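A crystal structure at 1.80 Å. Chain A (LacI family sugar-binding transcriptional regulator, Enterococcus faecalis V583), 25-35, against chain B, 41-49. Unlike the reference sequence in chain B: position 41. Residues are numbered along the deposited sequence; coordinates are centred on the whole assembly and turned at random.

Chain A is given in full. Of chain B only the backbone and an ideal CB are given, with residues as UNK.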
# COMPACT_ATOMS: atom_id res chain seq x y z
N LEU A 25 -0.61 -3.98 8.30
CA LEU A 25 -0.68 -3.71 9.75
C LEU A 25 -1.93 -2.92 10.11
O LEU A 25 -2.68 -3.26 11.09
CB LEU A 25 0.60 -2.99 10.20
CG LEU A 25 0.72 -2.63 11.68
CD1 LEU A 25 0.82 -3.88 12.52
CD2 LEU A 25 1.97 -1.77 11.88
N ILE A 26 -2.19 -1.86 9.37
CA ILE A 26 -3.35 -1.04 9.62
C ILE A 26 -4.67 -1.85 9.44
O ILE A 26 -5.53 -1.78 10.29
CB ILE A 26 -3.35 0.25 8.77
CG1 ILE A 26 -2.29 1.23 9.33
CG2 ILE A 26 -4.71 0.92 8.76
CD1 ILE A 26 -1.75 2.17 8.28
N ARG A 27 -4.81 -2.61 8.37
CA ARG A 27 -5.98 -3.50 8.25
C ARG A 27 -6.17 -4.42 9.45
O ARG A 27 -7.28 -4.66 9.89
CB ARG A 27 -5.85 -4.38 6.99
CG ARG A 27 -6.00 -3.61 5.72
CD ARG A 27 -6.12 -4.53 4.52
NE ARG A 27 -7.27 -5.41 4.62
CZ ARG A 27 -7.24 -6.72 4.89
NH1 ARG A 27 -6.11 -7.37 5.12
NH2 ARG A 27 -8.38 -7.39 4.93
N GLY A 28 -5.07 -4.99 9.93
CA GLY A 28 -5.10 -5.84 11.11
C GLY A 28 -5.68 -5.10 12.30
O GLY A 28 -6.59 -5.58 12.95
N ILE A 29 -5.18 -3.90 12.54
CA ILE A 29 -5.70 -3.05 13.62
C ILE A 29 -7.16 -2.66 13.40
O ILE A 29 -8.00 -2.78 14.32
CB ILE A 29 -4.86 -1.76 13.76
CG1 ILE A 29 -3.45 -2.08 14.24
CG2 ILE A 29 -5.53 -0.71 14.64
CD1 ILE A 29 -2.45 -0.95 13.98
N GLU A 30 -7.46 -2.21 12.18
CA GLU A 30 -8.80 -1.76 11.81
C GLU A 30 -9.81 -2.87 12.08
O GLU A 30 -10.96 -2.62 12.46
CB GLU A 30 -8.90 -1.40 10.33
CG GLU A 30 -8.40 -0.03 9.89
CD GLU A 30 -9.49 1.03 9.97
OE1 GLU A 30 -9.94 1.52 8.91
OE2 GLU A 30 -9.91 1.36 11.10
N SER A 31 -9.38 -4.10 11.83
CA SER A 31 -10.30 -5.25 11.94
C SER A 31 -10.79 -5.44 13.35
O SER A 31 -11.90 -5.91 13.58
CB SER A 31 -9.67 -6.55 11.42
OG SER A 31 -8.58 -6.98 12.20
N VAL A 32 -9.93 -5.12 14.31
CA VAL A 32 -10.27 -5.24 15.73
C VAL A 32 -11.07 -4.04 16.20
O VAL A 32 -12.16 -4.19 16.80
CB VAL A 32 -9.00 -5.50 16.56
CG1 VAL A 32 -9.24 -5.31 18.05
CG2 VAL A 32 -8.52 -6.90 16.30
N LEU A 33 -10.56 -2.85 15.91
CA LEU A 33 -11.24 -1.59 16.26
C LEU A 33 -12.68 -1.52 15.78
O LEU A 33 -13.54 -1.10 16.54
CB LEU A 33 -10.48 -0.36 15.73
CG LEU A 33 -9.04 -0.19 16.25
CD1 LEU A 33 -8.51 1.16 15.80
CD2 LEU A 33 -8.90 -0.33 17.76
N TYR A 34 -12.94 -1.90 14.53
CA TYR A 34 -14.30 -1.82 13.93
C TYR A 34 -15.33 -2.52 14.77
O TYR A 34 -16.47 -2.05 14.91
CB TYR A 34 -14.37 -2.46 12.53
CG TYR A 34 -13.96 -1.59 11.38
CD1 TYR A 34 -13.08 -0.54 11.56
CD2 TYR A 34 -14.42 -1.83 10.08
CE1 TYR A 34 -12.69 0.27 10.51
CE2 TYR A 34 -14.02 -1.03 9.02
CZ TYR A 34 -13.15 0.02 9.24
OH TYR A 34 -12.73 0.83 8.20
N LYS A 35 -14.94 -3.64 15.32
CA LYS A 35 -15.87 -4.48 16.06
C LYS A 35 -16.28 -3.84 17.38
O LYS A 35 -17.31 -4.20 17.94
CB LYS A 35 -15.29 -5.86 16.29
CG LYS A 35 -15.01 -6.60 14.99
CD LYS A 35 -14.92 -8.10 15.14
CE LYS A 35 -14.69 -8.76 13.79
NZ LYS A 35 -15.07 -10.20 13.76
N UNK B 41 -9.10 10.77 10.42
CA UNK B 41 -9.73 9.56 10.84
C UNK B 41 -9.89 8.71 9.59
O UNK B 41 -10.47 9.15 8.61
CB UNK B 41 -11.06 9.82 11.54
N UNK B 42 -9.32 7.51 9.63
CA UNK B 42 -9.33 6.67 8.46
C UNK B 42 -10.49 5.69 8.59
O UNK B 42 -10.72 5.14 9.66
CB UNK B 42 -8.00 5.94 8.29
N UNK B 43 -11.18 5.44 7.49
CA UNK B 43 -12.10 4.33 7.42
C UNK B 43 -11.83 3.59 6.12
O UNK B 43 -11.93 4.20 5.04
CB UNK B 43 -13.55 4.80 7.51
N UNK B 44 -11.40 2.34 6.22
CA UNK B 44 -11.35 1.46 5.05
C UNK B 44 -12.69 0.83 4.86
O UNK B 44 -13.04 -0.14 5.55
CB UNK B 44 -10.27 0.39 5.19
N UNK B 45 -13.44 1.32 3.90
CA UNK B 45 -14.81 0.85 3.74
C UNK B 45 -14.89 -0.64 3.47
O UNK B 45 -15.85 -1.27 3.87
CB UNK B 45 -15.49 1.61 2.60
N UNK B 46 -13.86 -1.19 2.81
CA UNK B 46 -13.74 -2.62 2.53
C UNK B 46 -13.88 -3.48 3.75
O UNK B 46 -14.31 -4.62 3.64
CB UNK B 46 -12.39 -2.91 1.87
N UNK B 47 -13.42 -3.00 4.89
CA UNK B 47 -13.38 -3.87 6.05
C UNK B 47 -14.65 -3.90 6.90
O UNK B 47 -14.68 -4.60 7.91
CB UNK B 47 -12.20 -3.45 6.94
N UNK B 48 -15.68 -3.13 6.52
CA UNK B 48 -16.97 -3.24 7.20
C UNK B 48 -17.79 -4.24 6.42
O UNK B 48 -18.39 -3.91 5.40
CB UNK B 48 -17.68 -1.89 7.31
N UNK B 49 -17.77 -5.47 6.90
CA UNK B 49 -18.48 -6.57 6.25
C UNK B 49 -19.75 -6.96 7.00
O UNK B 49 -20.27 -8.04 6.78
CB UNK B 49 -17.56 -7.79 6.13

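Helix 25-35 of chain A crosses the strand of chain B almost at a right angle, and Ile A26, Glu A30 and Tyr A34 point toward chain B.

Position 41 has nothing of the helix within 5.5 Å of its ideal CB, so this contact sets no rule. The deposited residue is Ile B41, which differs from the reference sequence.

At position 42 CA-to-CB runs sideways, with the ideal CB 4.9 Å from Glu A30 OE1. Ile A26 offers an apolar surface farther on, suiting a branched or flexible apolar chain long enough to reach it. Leu B42 does so, its CD2 packing 3.8 Å from Ile A26 CG2. Its carbonyl takes part too: a water donates to Leu B42 O (2.7 Å) and to Glu A30 OE2 (3.1 Å).

Position 43, extended and again sideways, has its ideal CB 4.1 Å from Tyr A34 OH; a small residue such as alanine, serine, cysteine or valine seems reasonable. It is Cys B43, whose SG lies 3.6 Å from Tyr A34 OH and oblique to the ring.

Position 44 is held mainly through its backbone, by bonds that, proline apart, do not depend on the side chain. Its N donates to Glu A30 OE1 (3.2 Å), and its O accepts from Tyr A34 OH (2.8 Å). The ideal CB is 3.9 Å from both Glu A30 OE1 and Tyr A34 OH, so a polar chain, especially one with a donor, would fit, though a modest apolar one is conceivable. Asn B44 places ND2 3.7 Å from Glu A30 OE1.

Positions 45 and 46 begin a 3-10 segment. At 45 CA-to-CB points away and at 46 sideways, both CBs beyond 5.5 Å of the helix, leaving the choice free here: Ala B45 and Asp B46.

Position 47 points toward the helix, its ideal CB 3.7 Å from Tyr A34 CE2. Beyond lies the carbonyl of Arg A27, which already accepts from Ser A31 N within the helix yet can take a second donor. A long chain ending in a donor suits; glutamine, lysine or arginine would each offer one. Gln B47 reaches it with NE2 2.9 Å from Arg A27 O, at a nearly straight 172°, while Gln B47 OE1 accepts from Asn B44 ND2 (3.2 Å).

Position 48 turns sideways beside Tyr A34, ideal CB 4.1 Å from CE2; many residues would suit. Asp B48 brings its N to the ring edge, 3.7 Å from Tyr A34 CE2.

Position 49 points sideways, with nothing of the helix within 5.5 Å of its ideal CB, so the helix sets no demand; it is Val B49.

Chain B (41-49) ILCNADQDV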
# COMPACT_ATOMS: atom_id res chain seq x y z
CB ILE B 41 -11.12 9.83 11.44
CG1 ILE B 41 -10.98 10.60 12.75
CG2 ILE B 41 -11.87 8.52 11.67
CD1 ILE B 41 -12.23 11.36 13.15
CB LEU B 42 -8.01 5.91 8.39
CG LEU B 42 -7.95 4.84 7.30
CD1 LEU B 42 -7.86 5.54 5.96
CD2 LEU B 42 -6.77 3.90 7.53
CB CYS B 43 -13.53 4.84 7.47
SG CYS B 43 -14.79 3.55 7.19
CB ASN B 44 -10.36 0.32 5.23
CG ASN B 44 -8.95 0.76 5.11
OD1 ASN B 44 -8.60 1.54 4.23
ND2 ASN B 44 -8.10 0.25 5.98
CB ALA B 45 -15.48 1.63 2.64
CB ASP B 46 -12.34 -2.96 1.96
CG ASP B 46 -12.29 -2.95 0.45
OD1 ASP B 46 -13.20 -2.40 -0.22
OD2 ASP B 46 -11.31 -3.51 -0.08
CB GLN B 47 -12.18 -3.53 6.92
CG GLN B 47 -10.87 -3.78 6.21
CD GLN B 47 -9.73 -3.59 7.16
OE1 GLN B 47 -9.19 -2.49 7.27
NE2 GLN B 47 -9.39 -4.65 7.89
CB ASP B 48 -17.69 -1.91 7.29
CG ASP B 48 -19.02 -2.02 8.03
OD1 ASP B 48 -19.41 -3.10 8.51
OD2 ASP B 48 -19.70 -0.99 8.12
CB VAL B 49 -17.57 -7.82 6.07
CG1 VAL B 49 -16.76 -7.67 4.79
CG2 VAL B 49 -16.69 -8.10 7.29
O HOH W 1 -11.43 3.90 11.91
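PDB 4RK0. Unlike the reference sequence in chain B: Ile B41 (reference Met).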